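PDB 3QR3: endoglucanase EG-II from Hypocrea jecorina, which hydrolyses internal beta-1,4-glucosidic bonds of cellulose, as an endoglucanase with a glycosyl hydrolase family 5 catalytic domain. Local coordinates for residues Leu94-Ala108 with Gln139-Val153. Sequence-based numbering, arbitrary orientation. Where two conformers were deposited one is given.
Sequences LSLGAYCIVDIHNYA and QSRVWFGIMNEPHDV. With SO4 (sulfate ion), chain E.
Arg141 reaches back over the end of helix 80-95: its NH1 lies 2.8 Å from Leu94 O, on an in-plane lone pair, and 2.8 Å from Ala98 O, both acceptors at the guanidinium edge. Gly97 N also donates to Leu94 O, within the Schellman motif that ends the helix. Arg141 CG, anti to the carbonyl carbon (chi1 -77°), lies over one face of the Tyr99 ring, 3.7 Å from its centroid, a CH-pi contact; the bend at chi3 carries the guanidinium on to the two carbonyls, while NE and NH2 bind a sulfate, probably from the crystallisation liquor. An alanine in place of Arg141 would probably leave Ala98 O without this donor, uncover the Tyr99 face and weaken the hold on the helix end.

From here strands 99-104 and 142-145 run parallel, 26° apart, zipped by Cys100 N to Arg141 O, Trp143 N to Cys100 O, Val102 N to Trp143 O and Gly145 N to Val102 O. Ile101 CG1 sits over the five-membered ring of Trp143, whereas Val102 CG2 meets Val142 CG1 (4.0 Å) on the other face.

Past the strands, Asn148 N donates to Ile104 O, and the side-chain amide of Asn148, its CG anti to the backbone N, stacks on the His105 imidazole with planes 17° apart. ND2 also lies over a face of Tyr107, while Arg61 takes OD1. His105 ND1 is fixed in turn by the syn lone pair of Asp103 OD2 (2.7 Å). Met147 SD accepts a weak bond from Ala108 N.

These are neighbouring strands of the TIM barrel, with helix 122-136 in the crossover between them. That helix covers Val102 and Val142, strand 59-64 flanks 99-104 on its other edge, and Glu260 of strand 256-261 touches His105, Asn148 and Glu149 at the C-terminal end of the barrel, where family 5 enzymes carry their active site.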
ATOM      1  N   LEU A  94      -1.374  14.709   0.024  1.00 21.34           N
ATOM      2  CA  LEU A  94      -1.563  15.360  -1.278  1.00 27.84           C
ATOM      3  C   LEU A  94      -1.017  16.793  -1.300  1.00 23.64           C
ATOM      4  O   LEU A  94      -0.557  17.267  -2.330  1.00 22.21           O
ATOM      5  CB  LEU A  94      -3.045  15.365  -1.664  1.00 20.30           C
ATOM      6  CG  LEU A  94      -3.735  14.029  -1.945  1.00 20.57           C
ATOM      7  CD1 LEU A  94      -5.215  14.260  -2.087  1.00 17.31           C
ATOM      8  CD2 LEU A  94      -3.170  13.353  -3.203  1.00 19.68           C
ATOM      9  N   SER A  95      -1.074  17.469  -0.159  1.00 26.34           N
ATOM     10  CA  SER A  95      -0.617  18.855  -0.048  1.00 23.01           C
ATOM     11  C   SER A  95       0.875  18.993  -0.267  1.00 26.30           C
ATOM     12  O   SER A  95       1.371  20.077  -0.575  1.00 27.33           O
ATOM     13  CB  SER A  95      -0.986  19.429   1.323  1.00 19.30           C
ATOM     14  OG  SER A  95      -2.390  19.631   1.424  1.00 26.57           O
ATOM     15  N   LEU A  96       1.587  17.887  -0.095  1.00 23.15           N
ATOM     16  CA  LEU A  96       3.030  17.853  -0.278  1.00 21.18           C
ATOM     17  C   LEU A  96       3.407  17.552  -1.727  1.00 29.00           C
ATOM     18  O   LEU A  96       4.582  17.387  -2.042  1.00 23.32           O
ATOM     19  CB  LEU A  96       3.629  16.791   0.647  1.00 19.54           C
ATOM     20  CG  LEU A  96       3.532  17.139   2.132  1.00 23.62           C
ATOM     21  CD1 LEU A  96       3.721  15.899   2.987  1.00 25.03           C
ATOM     22  CD2 LEU A  96       4.558  18.209   2.481  1.00 26.04           C
ATOM     23  N   GLY A  97       2.405  17.471  -2.602  1.00 19.70           N
ATOM     24  CA  GLY A  97       2.630  17.142  -4.000  1.00 26.13           C
ATOM     25  C   GLY A  97       2.836  15.651  -4.256  1.00 25.68           C
ATOM     26  O   GLY A  97       3.068  15.232  -5.387  1.00 26.05           O
ATOM     27  N   ALA A  98       2.757  14.843  -3.204  1.00 22.65           N
ATOM     28  CA  ALA A  98       2.953  13.401  -3.340  1.00 21.43           C
ATOM     29  C   ALA A  98       1.720  12.720  -3.914  1.00 21.01           C
ATOM     30  O   ALA A  98       0.635  13.295  -3.933  1.00 20.02           O
ATOM     31  CB  ALA A  98       3.313  12.771  -1.993  1.00 17.97           C
ATOM     32  N   TYR A  99       1.911  11.497  -4.398  1.00 18.20           N
ATOM     33  CA  TYR A  99       0.815  10.575  -4.667  1.00 15.42           C
ATOM     34  C   TYR A  99       0.485   9.859  -3.376  1.00 19.28           C
ATOM     35  O   TYR A  99       1.377   9.599  -2.563  1.00 18.77           O
ATOM     36  CB  TYR A  99       1.226   9.559  -5.727  1.00 18.06           C
ATOM     37  CG  TYR A  99       1.026  10.061  -7.127  1.00 21.62           C
ATOM     38  CD1 TYR A  99       1.849  11.042  -7.655  1.00 23.28           C
ATOM     39  CD2 TYR A  99       0.015   9.547  -7.927  1.00 20.37           C
ATOM     40  CE1 TYR A  99       1.669  11.503  -8.952  1.00 23.24           C
ATOM     41  CE2 TYR A  99      -0.175  10.002  -9.213  1.00 19.35           C
ATOM     42  CZ  TYR A  99       0.655  10.979  -9.720  1.00 22.13           C
ATOM     43  OH  TYR A  99       0.467  11.428 -11.007  1.00 25.95           O
ATOM     44  N   CYS A 100      -0.790   9.532  -3.192  1.00 18.25           N
ATOM     45  CA  CYS A 100      -1.250   8.984  -1.927  0.52 15.21           C
ATOM     46  C   CYS A 100      -2.103   7.742  -2.132  1.00 19.83           C
ATOM     47  O   CYS A 100      -3.190   7.807  -2.707  1.00 15.65           O
ATOM     48  CB  CYS A 100      -2.039  10.035  -1.147  0.52 22.64           C
ATOM     49  SG  CYS A 100      -1.481  10.212   0.563  0.52 48.40           S
ATOM     50  N   ILE A 101      -1.598   6.610  -1.652  1.00 16.52           N
ATOM     51  CA  ILE A 101      -2.289   5.339  -1.829  1.00 15.18           C
ATOM     52  C   ILE A 101      -3.248   5.062  -0.683  1.00 19.12           C
ATOM     53  O   ILE A 101      -2.834   4.915   0.482  1.00 17.62           O
ATOM     54  CB  ILE A 101      -1.308   4.158  -1.958  1.00 15.79           C
ATOM     55  CG1 ILE A 101      -0.297   4.406  -3.072  1.00 17.50           C
ATOM     56  CG2 ILE A 101      -2.078   2.858  -2.212  1.00 18.81           C
ATOM     57  CD1 ILE A 101       0.782   3.332  -3.169  1.00 16.25           C
ATOM     58  N   VAL A 102      -4.532   5.020  -1.013  1.00 17.75           N
ATOM     59  CA  VAL A 102      -5.560   4.632  -0.058  1.00 16.95           C
ATOM     60  C   VAL A 102      -5.577   3.112  -0.043  1.00 17.71           C
ATOM     61  O   VAL A 102      -5.875   2.480  -1.053  1.00 18.35           O
ATOM     62  CB  VAL A 102      -6.934   5.198  -0.472  1.00 17.40           C
ATOM     63  CG1 VAL A 102      -8.071   4.619   0.405  1.00 16.77           C
ATOM     64  CG2 VAL A 102      -6.918   6.720  -0.396  1.00 16.82           C
ATOM     65  N   ASP A 103      -5.205   2.522   1.087  1.00 19.40           N
ATOM     66  CA  ASP A 103      -5.032   1.067   1.168  1.00 18.81           C
ATOM     67  C   ASP A 103      -6.015   0.463   2.153  1.00 16.59           C
ATOM     68  O   ASP A 103      -5.950   0.743   3.352  1.00 18.97           O
ATOM     69  CB  ASP A 103      -3.593   0.717   1.578  1.00 20.31           C
ATOM     70  CG  ASP A 103      -3.489  -0.625   2.299  1.00 26.95           C
ATOM     71  OD1 ASP A 103      -4.041  -1.625   1.795  1.00 23.80           O
ATOM     72  OD2 ASP A 103      -2.834  -0.685   3.369  1.00 28.09           O
ATOM     73  N   ILE A 104      -6.934  -0.353   1.645  1.00 17.93           N
ATOM     74  CA  ILE A 104      -7.887  -1.054   2.504  1.00 15.45           C
ATOM     75  C   ILE A 104      -7.194  -2.298   3.054  1.00 16.13           C
ATOM     76  O   ILE A 104      -6.918  -3.230   2.317  1.00 17.03           O
ATOM     77  CB  ILE A 104      -9.168  -1.422   1.731  1.00 20.09           C
ATOM     78  CG1 ILE A 104      -9.806  -0.160   1.144  1.00 19.59           C
ATOM     79  CG2 ILE A 104     -10.178  -2.102   2.649  1.00 18.02           C
ATOM     80  CD1 ILE A 104     -10.238   0.853   2.205  1.00 15.24           C
ATOM     81  N   HIS A 105      -6.888  -2.296   4.350  1.00 14.54           N
ATOM     82  CA  HIS A 105      -5.958  -3.275   4.907  1.00 15.53           C
ATOM     83  C   HIS A 105      -6.716  -4.520   5.403  1.00 17.07           C
ATOM     84  O   HIS A 105      -6.711  -4.820   6.595  1.00 19.32           O
ATOM     85  CB  HIS A 105      -5.164  -2.620   6.051  1.00 21.86           C
ATOM     86  CG  HIS A 105      -3.739  -3.068   6.142  1.00 19.15           C
ATOM     87  ND1 HIS A 105      -2.783  -2.716   5.208  1.00 24.03           N
ATOM     88  CD2 HIS A 105      -3.106  -3.836   7.060  1.00 14.27           C
ATOM     89  CE1 HIS A 105      -1.622  -3.253   5.549  1.00 21.37           C
ATOM     90  NE2 HIS A 105      -1.791  -3.933   6.671  1.00 23.27           N
ATOM     91  N   ASN A 106      -7.365  -5.247   4.494  1.00 18.70           N
ATOM     92  CA  ASN A 106      -8.307  -6.285   4.924  1.00 16.69           C
ATOM     93  C   ASN A 106      -8.121  -7.730   4.451  1.00 15.62           C
ATOM     94  O   ASN A 106      -8.958  -8.579   4.740  1.00 17.02           O
ATOM     95  CB  ASN A 106      -9.739  -5.846   4.653  1.00 14.83           C
ATOM     96  CG  ASN A 106     -10.309  -5.015   5.771  1.00 17.95           C
ATOM     97  OD1 ASN A 106     -11.094  -5.504   6.578  1.00 17.02           O
ATOM     98  ND2 ASN A 106      -9.915  -3.749   5.831  1.00 16.24           N
ATOM     99  N   TYR A 107      -7.044  -8.003   3.729  1.00 15.18           N
ATOM    100  CA  TYR A 107      -6.704  -9.366   3.339  1.00 18.49           C
ATOM    101  C   TYR A 107      -7.847 -10.053   2.585  1.00 19.66           C
ATOM    102  O   TYR A 107      -8.029 -11.266   2.695  1.00 14.01           O
ATOM    103  CB  TYR A 107      -6.298 -10.169   4.579  1.00 17.16           C
ATOM    104  CG  TYR A 107      -5.208  -9.487   5.375  1.00 20.22           C
ATOM    105  CD1 TYR A 107      -5.520  -8.561   6.360  1.00 18.30           C
ATOM    106  CD2 TYR A 107      -3.867  -9.750   5.124  1.00 18.43           C
ATOM    107  CE1 TYR A 107      -4.531  -7.922   7.084  1.00 21.21           C
ATOM    108  CE2 TYR A 107      -2.859  -9.109   5.853  1.00 21.97           C
ATOM    109  CZ  TYR A 107      -3.208  -8.201   6.829  1.00 22.16           C
ATOM    110  OH  TYR A 107      -2.236  -7.558   7.555  1.00 20.73           O
ATOM    111  N   ALA A 108      -8.604  -9.256   1.833  1.00 13.78           N
ATOM    112  CA  ALA A 108      -9.717  -9.733   1.002  1.00 14.98           C
ATOM    113  C   ALA A 108     -10.850 -10.292   1.849  1.00 18.22           C
ATOM    114  O   ALA A 108     -11.661 -11.082   1.375  1.00 19.40           O
ATOM    115  CB  ALA A 108      -9.243 -10.774  -0.028  1.00 13.50           C
ATOM    116  N   GLN A 139      -9.311  14.388  -7.598  1.00 25.52           N
ATOM    117  CA  GLN A 139      -7.914  14.446  -7.147  1.00 20.41           C
ATOM    118  C   GLN A 139      -7.071  13.347  -7.790  1.00 26.72           C
ATOM    119  O   GLN A 139      -7.081  12.200  -7.344  1.00 21.64           O
ATOM    120  CB  GLN A 139      -7.850  14.392  -5.623  1.00 21.13           C
ATOM    121  CG  GLN A 139      -8.637  15.522  -4.979  1.00 24.72           C
ATOM    122  CD  GLN A 139      -8.434  15.617  -3.481  1.00 30.96           C
ATOM    123  OE1 GLN A 139      -8.884  14.756  -2.721  1.00 28.88           O
ATOM    124  NE2 GLN A 139      -7.775  16.680  -3.042  1.00 29.08           N
ATOM    125  N   SER A 140      -6.346  13.705  -8.849  1.00 22.03           N
ATOM    126  CA  SER A 140      -5.677  12.712  -9.684  1.00 20.30           C
ATOM    127  C   SER A 140      -4.478  12.030  -9.014  1.00 20.82           C
ATOM    128  O   SER A 140      -3.946  11.052  -9.543  1.00 19.71           O
ATOM    129  CB  SER A 140      -5.241  13.343 -11.013  1.00 26.11           C
ATOM    130  OG  SER A 140      -4.159  14.236 -10.802  1.00 37.27           O
ATOM    131  N   ARG A 141      -4.047  12.529  -7.862  1.00 15.64           N
ATOM    132  CA  ARG A 141      -2.878  11.935  -7.207  1.00 17.25           C
ATOM    133  C   ARG A 141      -3.259  10.963  -6.087  1.00 19.35           C
ATOM    134  O   ARG A 141      -2.397  10.440  -5.376  1.00 19.51           O
ATOM    135  CB  ARG A 141      -1.906  13.016  -6.712  1.00 17.38           C
ATOM    136  CG  ARG A 141      -1.064  13.634  -7.830  1.00 20.07           C
ATOM    137  CD  ARG A 141      -0.121  14.727  -7.321  1.00 24.38           C
ATOM    138  NE  ARG A 141      -0.830  15.963  -6.996  1.00 29.78           N
ATOM    139  CZ  ARG A 141      -0.976  16.447  -5.765  1.00 29.01           C
ATOM    140  NH1 ARG A 141      -0.459  15.801  -4.725  1.00 20.04           N
ATOM    141  NH2 ARG A 141      -1.634  17.586  -5.577  1.00 27.54           N
ATOM    142  N   VAL A 142      -4.557  10.727  -5.934  1.00 14.64           N
ATOM    143  CA  VAL A 142      -5.019   9.654  -5.068  1.00 17.20           C
ATOM    144  C   VAL A 142      -4.908   8.347  -5.859  1.00 19.42           C
ATOM    145  O   VAL A 142      -5.324   8.263  -7.011  1.00 21.69           O
ATOM    146  CB  VAL A 142      -6.462   9.892  -4.589  1.00 17.10           C
ATOM    147  CG1 VAL A 142      -7.030   8.647  -3.911  1.00 18.53           C
ATOM    148  CG2 VAL A 142      -6.512  11.086  -3.649  1.00 18.58           C
ATOM    149  N   TRP A 143      -4.319   7.340  -5.239  1.00 20.91           N
ATOM    150  CA  TRP A 143      -4.057   6.067  -5.901  1.00 15.27           C
ATOM    151  C   TRP A 143      -4.944   5.053  -5.179  1.00 17.87           C
ATOM    152  O   TRP A 143      -4.917   4.991  -3.947  1.00 17.35           O
ATOM    153  CB  TRP A 143      -2.568   5.739  -5.723  1.00 15.04           C
ATOM    154  CG  TRP A 143      -2.097   4.466  -6.340  1.00 14.11           C
ATOM    155  CD1 TRP A 143      -2.669   3.232  -6.224  1.00 15.82           C
ATOM    156  CD2 TRP A 143      -0.925   4.293  -7.144  1.00 17.64           C
ATOM    157  NE1 TRP A 143      -1.936   2.303  -6.933  1.00 21.70           N
ATOM    158  CE2 TRP A 143      -0.862   2.930  -7.506  1.00 17.44           C
ATOM    159  CE3 TRP A 143       0.066   5.161  -7.611  1.00 16.60           C
ATOM    160  CZ2 TRP A 143       0.160   2.416  -8.301  1.00 16.18           C
ATOM    161  CZ3 TRP A 143       1.079   4.650  -8.395  1.00 18.14           C
ATOM    162  CH2 TRP A 143       1.122   3.288  -8.730  1.00 16.51           C
ATOM    163  N   PHE A 144      -5.750   4.287  -5.917  1.00 16.56           N
ATOM    164  CA  PHE A 144      -6.724   3.385  -5.286  1.00 17.65           C
ATOM    165  C   PHE A 144      -6.137   1.988  -5.013  1.00 19.33           C
ATOM    166  O   PHE A 144      -6.007   1.168  -5.925  1.00 17.08           O
ATOM    167  CB  PHE A 144      -8.010   3.290  -6.126  1.00 17.16           C
ATOM    168  CG  PHE A 144      -8.735   4.602  -6.285  1.00 19.85           C
ATOM    169  CD1 PHE A 144      -9.673   5.011  -5.350  1.00 35.52           C
ATOM    170  CD2 PHE A 144      -8.481   5.429  -7.369  1.00 18.88           C
ATOM    171  CE1 PHE A 144     -10.343   6.220  -5.493  1.00 34.73           C
ATOM    172  CE2 PHE A 144      -9.147   6.634  -7.515  1.00 21.37           C
ATOM    173  CZ  PHE A 144     -10.073   7.033  -6.573  1.00 23.15           C
ATOM    174  N   GLY A 145      -5.773   1.741  -3.756  1.00 13.96           N
ATOM    175  CA  GLY A 145      -5.178   0.477  -3.337  1.00 15.60           C
ATOM    176  C   GLY A 145      -6.243  -0.520  -2.918  1.00 20.26           C
ATOM    177  O   GLY A 145      -6.574  -0.680  -1.723  1.00 18.87           O
ATOM    178  N   ILE A 146      -6.785  -1.194  -3.922  1.00 13.06           N
ATOM    179  CA  ILE A 146      -8.005  -1.994  -3.779  1.00 15.38           C
ATOM    180  C   ILE A 146      -8.062  -2.881  -2.537  1.00 15.42           C
ATOM    181  O   ILE A 146      -9.080  -2.916  -1.835  1.00 17.63           O
ATOM    182  CB  ILE A 146      -8.245  -2.830  -5.059  1.00 15.00           C
ATOM    183  CG1 ILE A 146      -8.605  -1.896  -6.213  1.00 11.22           C
ATOM    184  CG2 ILE A 146      -9.347  -3.862  -4.847  1.00 15.89           C
ATOM    185  CD1 ILE A 146      -9.041  -2.637  -7.507  1.00 15.11           C
ATOM    186  N   MET A 147      -6.976  -3.589  -2.257  1.00 17.60           N
ATOM    187  CA  MET A 147      -6.970  -4.530  -1.149  1.00 18.71           C
ATOM    188  C   MET A 147      -5.563  -4.943  -0.752  1.00 20.62           C
ATOM    189  O   MET A 147      -4.733  -5.250  -1.595  1.00 18.33           O
ATOM    190  CB  MET A 147      -7.803  -5.774  -1.483  1.00 19.97           C
ATOM    191  CG  MET A 147      -7.883  -6.792  -0.342  1.00 12.79           C
ATOM    192  SD  MET A 147      -8.560  -6.100   1.182  1.00 16.40           S
ATOM    193  CE  MET A 147     -10.095  -5.429   0.562  1.00 19.59           C
ATOM    194  N   ASN A 148      -5.313  -4.956   0.552  1.00 16.31           N
ATOM    195  CA  ASN A 148      -4.037  -5.399   1.075  1.00 17.73           C
ATOM    196  C   ASN A 148      -4.006  -6.923   1.223  1.00 17.53           C
ATOM    197  O   ASN A 148      -4.869  -7.513   1.877  1.00 18.91           O
ATOM    198  CB  ASN A 148      -3.782  -4.736   2.435  1.00 17.46           C
ATOM    199  CG  ASN A 148      -2.446  -5.125   3.025  1.00 20.35           C
ATOM    200  OD1 ASN A 148      -1.406  -4.676   2.560  1.00 18.01           O
ATOM    201  ND2 ASN A 148      -2.470  -5.952   4.066  1.00 21.39           N
ATOM    202  N   GLU A 149      -3.026  -7.550   0.584  1.00 14.63           N
ATOM    203  CA  GLU A 149      -2.673  -8.957   0.820  1.00 16.10           C
ATOM    204  C   GLU A 149      -3.802  -9.996   0.820  1.00 19.22           C
ATOM    205  O   GLU A 149      -3.992 -10.711   1.814  1.00 16.27           O
ATOM    206  CB  GLU A 149      -1.811  -9.080   2.086  1.00 15.73           C
ATOM    207  CG  GLU A 149      -0.479  -8.368   1.908  1.00 16.41           C
ATOM    208  CD  GLU A 149       0.554  -8.720   2.953  1.00 24.04           C
ATOM    209  OE1 GLU A 149       0.213  -9.441   3.905  1.00 24.04           O
ATOM    210  OE2 GLU A 149       1.717  -8.273   2.801  1.00 24.51           O
ATOM    211  N   PRO A 150      -4.536 -10.104  -0.307  1.00 16.64           N
ATOM    212  CA  PRO A 150      -5.398 -11.275  -0.449  1.00 15.87           C
ATOM    213  C   PRO A 150      -4.558 -12.523  -0.273  1.00 19.09           C
ATOM    214  O   PRO A 150      -3.391 -12.540  -0.689  1.00 17.11           O
ATOM    215  CB  PRO A 150      -5.879 -11.186  -1.909  1.00 15.16           C
ATOM    216  CG  PRO A 150      -5.810  -9.714  -2.236  1.00 18.32           C
ATOM    217  CD  PRO A 150      -4.552  -9.256  -1.513  1.00 17.78           C
ATOM    218  N   HIS A 151      -5.140 -13.548   0.338  1.00 13.65           N
ATOM    219  CA  HIS A 151      -4.457 -14.822   0.504  1.00 17.91           C
ATOM    220  C   HIS A 151      -5.473 -15.949   0.628  1.00 15.93           C
ATOM    221  O   HIS A 151      -6.566 -15.755   1.159  1.00 17.85           O
ATOM    222  CB  HIS A 151      -3.553 -14.800   1.736  1.00 18.68           C
ATOM    223  CG  HIS A 151      -4.293 -14.617   3.030  1.00 18.34           C
ATOM    224  ND1 HIS A 151      -4.757 -15.677   3.778  1.00 23.38           N
ATOM    225  CD2 HIS A 151      -4.646 -13.496   3.706  1.00 16.84           C
ATOM    226  CE1 HIS A 151      -5.362 -15.219   4.863  1.00 25.56           C
ATOM    227  NE2 HIS A 151      -5.302 -13.899   4.849  1.00 22.42           N
ATOM    228  N   ASP A 152      -5.095 -17.125   0.145  1.00 19.80           N
ATOM    229  CA  ASP A 152      -5.956 -18.289   0.223  1.00 22.63           C
ATOM    230  C   ASP A 152      -7.359 -17.974  -0.292  1.00 23.22           C
ATOM    231  O   ASP A 152      -8.346 -18.369   0.313  1.00 26.79           O
ATOM    232  CB  ASP A 152      -6.009 -18.790   1.668  1.00 25.17           C
ATOM    233  CG  ASP A 152      -4.619 -18.980   2.265  1.00 27.04           C
ATOM    234  OD1 ASP A 152      -3.903 -19.895   1.810  1.00 32.23           O
ATOM    235  OD2 ASP A 152      -4.241 -18.214   3.182  1.00 30.74           O
ATOM    236  N   VAL A 153      -7.445 -17.243  -1.402  1.00 19.32           N
ATOM    237  CA  VAL A 153      -8.732 -17.046  -2.065  1.00 15.86           C
ATOM    238  C   VAL A 153      -8.718 -17.723  -3.441  1.00 21.25           C
ATOM    239  O   VAL A 153      -7.656 -18.090  -3.941  1.00 20.79           O
ATOM    240  CB  VAL A 153      -9.079 -15.547  -2.222  1.00 16.31           C
ATOM    241  CG1 VAL A 153      -8.992 -14.827  -0.871  1.00 18.76           C
ATOM    242  CG2 VAL A 153      -8.158 -14.880  -3.252  1.00 20.96           C
TER
HETATM  243  S   SO4 E 342      -3.198  18.021  -9.077  0.71 31.37           S
HETATM  244  O1  SO4 E 342      -2.408  18.846  -8.155  0.70 32.00           O
HETATM  245  O2  SO4 E 342      -4.601  18.016  -8.677  1.00 39.44           O
HETATM  246  O3  SO4 E 342      -3.103  18.556 -10.425  1.00 39.21           O
HETATM  247  O4  SO4 E 342      -2.698  16.655  -9.037  1.00 36.10           O
HETATM  248  O   HOH W   1      -2.230  10.884 -11.858  1.00 43.18           O
HETATM  249  O   HOH W   2      -4.324  -1.912  -0.645  1.00 22.65           O